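PDB 2CWA: single-strand binding protein from Thermus thermophilus, which binds single-stranded DNA and probably recruits partner proteins to it during replication, recombination and repair. Local coordinates for residues A13-P18 and R119-L124. Sequence-based numbering, arbitrary orientation.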
ATOM      1  N   ALA A  13      -2.715   7.026 -11.597  1.00 21.40           N
ATOM      2  CA  ALA A  13      -2.001   7.524 -12.761  1.00 22.10           C
ATOM      3  C   ALA A  13      -0.506   7.397 -12.505  1.00 20.46           C
ATOM      4  O   ALA A  13      -0.065   7.482 -11.369  1.00 21.60           O
ATOM      5  CB  ALA A  13      -2.367   8.991 -13.009  1.00 23.54           C
ATOM      6  N   LEU A  14       0.274   7.174 -13.556  1.00 21.62           N
ATOM      7  CA  LEU A  14       1.715   7.074 -13.376  1.00 22.52           C
ATOM      8  C   LEU A  14       2.226   8.489 -13.129  1.00 21.14           C
ATOM      9  O   LEU A  14       2.102   9.353 -13.997  1.00 23.43           O
ATOM     10  CB  LEU A  14       2.376   6.495 -14.622  1.00 19.52           C
ATOM     11  CG  LEU A  14       1.987   5.049 -14.939  1.00 20.90           C
ATOM     12  CD1 LEU A  14       2.789   4.565 -16.129  1.00 22.97           C
ATOM     13  CD2 LEU A  14       2.238   4.176 -13.720  1.00 21.24           C
ATOM     14  N   ALA A  15       2.775   8.718 -11.941  1.00 22.94           N
ATOM     15  CA  ALA A  15       3.286  10.034 -11.562  1.00 27.32           C
ATOM     16  C   ALA A  15       4.431  10.498 -12.456  1.00 31.61           C
ATOM     17  O   ALA A  15       4.585  11.696 -12.719  1.00 28.09           O
ATOM     18  CB  ALA A  15       3.734  10.011 -10.111  1.00 26.91           C
ATOM     19  N   THR A  16       5.231   9.539 -12.915  1.00 30.88           N
ATOM     20  CA  THR A  16       6.368   9.813 -13.788  1.00 33.40           C
ATOM     21  C   THR A  16       6.561   8.631 -14.727  1.00 35.51           C
ATOM     22  O   THR A  16       5.989   7.559 -14.516  1.00 31.49           O
ATOM     23  CB  THR A  16       7.671   9.970 -12.988  1.00 34.25           C
ATOM     24  OG1 THR A  16       7.914   8.771 -12.242  1.00 33.41           O
ATOM     25  CG2 THR A  16       7.582  11.150 -12.036  1.00 34.80           C
ATOM     26  N   ARG A  17       7.364   8.827 -15.766  1.00 35.88           N
ATOM     27  CA  ARG A  17       7.643   7.750 -16.702  1.00 40.12           C
ATOM     28  C   ARG A  17       8.367   6.677 -15.882  1.00 38.17           C
ATOM     29  O   ARG A  17       9.287   6.981 -15.124  1.00 38.65           O
ATOM     30  CB  ARG A  17       8.527   8.256 -17.846  1.00 43.18           C
ATOM     31  CG  ARG A  17       8.606   7.308 -19.033  1.00 49.02           C
ATOM     32  CD  ARG A  17       9.297   7.963 -20.223  1.00 54.01           C
ATOM     33  NE  ARG A  17       9.335   7.072 -21.381  1.00 60.76           N
ATOM     34  CZ  ARG A  17       8.257   6.615 -22.008  1.00 63.55           C
ATOM     35  NH1 ARG A  17       7.048   6.967 -21.591  1.00 64.87           N
ATOM     36  NH2 ARG A  17       8.383   5.797 -23.045  1.00 66.44           N
ATOM     37  N   PRO A  18       7.950   5.409 -16.016  1.00 35.96           N
ATOM     38  CA  PRO A  18       8.551   4.287 -15.283  1.00 35.72           C
ATOM     39  C   PRO A  18      10.030   4.022 -15.560  1.00 37.20           C
ATOM     40  O   PRO A  18      10.528   4.291 -16.654  1.00 36.40           O
ATOM     41  CB  PRO A  18       7.659   3.111 -15.675  1.00 35.41           C
ATOM     42  CG  PRO A  18       7.274   3.451 -17.074  1.00 36.95           C
ATOM     43  CD  PRO A  18       6.937   4.926 -16.968  1.00 35.80           C
ATOM     44  N   ARG A 119       4.614  19.468  -8.193  1.00 47.09           N
ATOM     45  CA  ARG A 119       5.729  19.093  -9.058  1.00 45.80           C
ATOM     46  C   ARG A 119       5.293  18.802 -10.490  1.00 43.93           C
ATOM     47  O   ARG A 119       6.086  18.329 -11.304  1.00 41.97           O
ATOM     48  CB  ARG A 119       6.452  17.869  -8.491  1.00 50.86           C
ATOM     49  CG  ARG A 119       7.090  18.100  -7.128  1.00 57.02           C
ATOM     50  CD  ARG A 119       7.886  16.885  -6.674  1.00 61.61           C
ATOM     51  NE  ARG A 119       7.046  15.702  -6.502  1.00 67.56           N
ATOM     52  CZ  ARG A 119       6.036  15.618  -5.640  1.00 70.13           C
ATOM     53  NH1 ARG A 119       5.734  16.650  -4.863  1.00 71.77           N
ATOM     54  NH2 ARG A 119       5.326  14.499  -5.553  1.00 71.27           N
ATOM     55  N   GLY A 120       4.033  19.090 -10.796  1.00 41.08           N
ATOM     56  CA  GLY A 120       3.533  18.844 -12.136  1.00 39.88           C
ATOM     57  C   GLY A 120       3.211  17.383 -12.406  1.00 39.02           C
ATOM     58  O   GLY A 120       3.015  16.994 -13.556  1.00 40.98           O
ATOM     59  N   GLN A 121       3.149  16.570 -11.355  1.00 36.26           N
ATOM     60  CA  GLN A 121       2.846  15.151 -11.511  1.00 33.36           C
ATOM     61  C   GLN A 121       1.351  14.884 -11.368  1.00 32.09           C
ATOM     62  O   GLN A 121       0.694  15.430 -10.484  1.00 33.20           O
ATOM     63  CB  GLN A 121       3.600  14.325 -10.470  1.00 34.80           C
ATOM     64  CG  GLN A 121       5.099  14.532 -10.470  1.00 38.81           C
ATOM     65  CD  GLN A 121       5.782  13.741  -9.376  1.00 40.26           C
ATOM     66  OE1 GLN A 121       5.377  13.788  -8.214  1.00 43.38           O
ATOM     67  NE2 GLN A 121       6.827  13.016  -9.738  1.00 42.03           N
ATOM     68  N   PRO A 122       0.796  14.028 -12.238  1.00 31.69           N
ATOM     69  CA  PRO A 122      -0.632  13.706 -12.183  1.00 30.31           C
ATOM     70  C   PRO A 122      -1.022  12.706 -11.098  1.00 31.48           C
ATOM     71  O   PRO A 122      -0.254  11.805 -10.757  1.00 33.07           O
ATOM     72  CB  PRO A 122      -0.912  13.172 -13.585  1.00 29.04           C
ATOM     73  CG  PRO A 122       0.356  12.465 -13.923  1.00 27.93           C
ATOM     74  CD  PRO A 122       1.414  13.459 -13.450  1.00 31.18           C
ATOM     75  N   ARG A 123      -2.220  12.895 -10.550  1.00 32.33           N
ATOM     76  CA  ARG A 123      -2.790  12.010  -9.535  1.00 32.49           C
ATOM     77  C   ARG A 123      -4.227  11.748  -9.972  1.00 31.72           C
ATOM     78  O   ARG A 123      -4.957  12.685 -10.314  1.00 29.82           O
ATOM     79  CB  ARG A 123      -2.809  12.669  -8.151  1.00 36.53           C
ATOM     80  CG  ARG A 123      -1.449  12.939  -7.546  1.00 43.55           C
ATOM     81  CD  ARG A 123      -1.574  13.254  -6.063  1.00 45.97           C
ATOM     82  NE  ARG A 123      -2.571  14.289  -5.800  1.00 50.54           N
ATOM     83  CZ  ARG A 123      -2.611  15.021  -4.691  1.00 54.00           C
ATOM     84  NH1 ARG A 123      -1.707  14.835  -3.738  1.00 55.30           N
ATOM     85  NH2 ARG A 123      -3.552  15.943  -4.534  1.00 55.07           N
ATOM     86  N   LEU A 124      -4.634  10.484  -9.971  1.00 26.65           N
ATOM     87  CA  LEU A 124      -5.995  10.133 -10.371  1.00 25.62           C
ATOM     88  C   LEU A 124      -6.999  10.441  -9.259  1.00 22.32           C
ATOM     89  O   LEU A 124      -6.826  10.014  -8.115  1.00 23.10           O
ATOM     90  CB  LEU A 124      -6.088   8.640 -10.732  1.00 21.57           C
ATOM     91  CG  LEU A 124      -7.472   8.108 -11.140  1.00 23.17           C
ATOM     92  CD1 LEU A 124      -7.939   8.776 -12.437  1.00 19.09           C
ATOM     93  CD2 LEU A 124      -7.406   6.592 -11.328  1.00 21.69           C
TER
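Ala-13, Leu-14, Ala-15 and Thr-16 meet Gln-121, Pro-122 and Leu-124 in a van der Waals contact of backbone carbonyls and small side chains, without hydrogen bonds between the two segments, where segment 119-124 runs nearly antiparallel past residues 13-16 on strand 5-22 of the first SSB repeat. A bare methyl suits Ala-13: its CB points toward strand 122-125 and lies 4.4 Å from CB of Leu-124 and 4.5 Å from CB of Pro-122. Leu-124 sets its CB 3.8 Å from Ala-13 N, and both residues touch Leu-75 of strand 75-85. Pro-122, a residue with no N-H to satisfy, sets its ring against the carbonyls of Leu-14 and Ala-15, CG 3.6 Å from Leu-14 O and CD 3.7 Å from Ala-15 O. That second carbonyl accepts a hydrogen bond from Gln-72, while Pro-122 O is buried with no partner. Gln-121 extends beyond CG alongside Thr-16, both side chains pointing the same way, with NE2 3.1 Å from Thr-16 CG2, a tight van der Waals contact and not a bond. The aliphatic part of Gln-121 covers Ala-15 O (CB to O 3.6 Å), and its OE1 takes a weak hydrogen bond from Arg-119 NH2 at 2.8 Å, bent to 122°. An alanine here would probably uncover the Thr-16 methyl and leave Arg-119 without this acceptor, although Arg-119 would still have its cation-pi contact with Tyr-53. Strand 122-125 pairs in parallel with strand 28-39 and so lies against an OB-fold beta-barrel, the fold typical of SSB proteins.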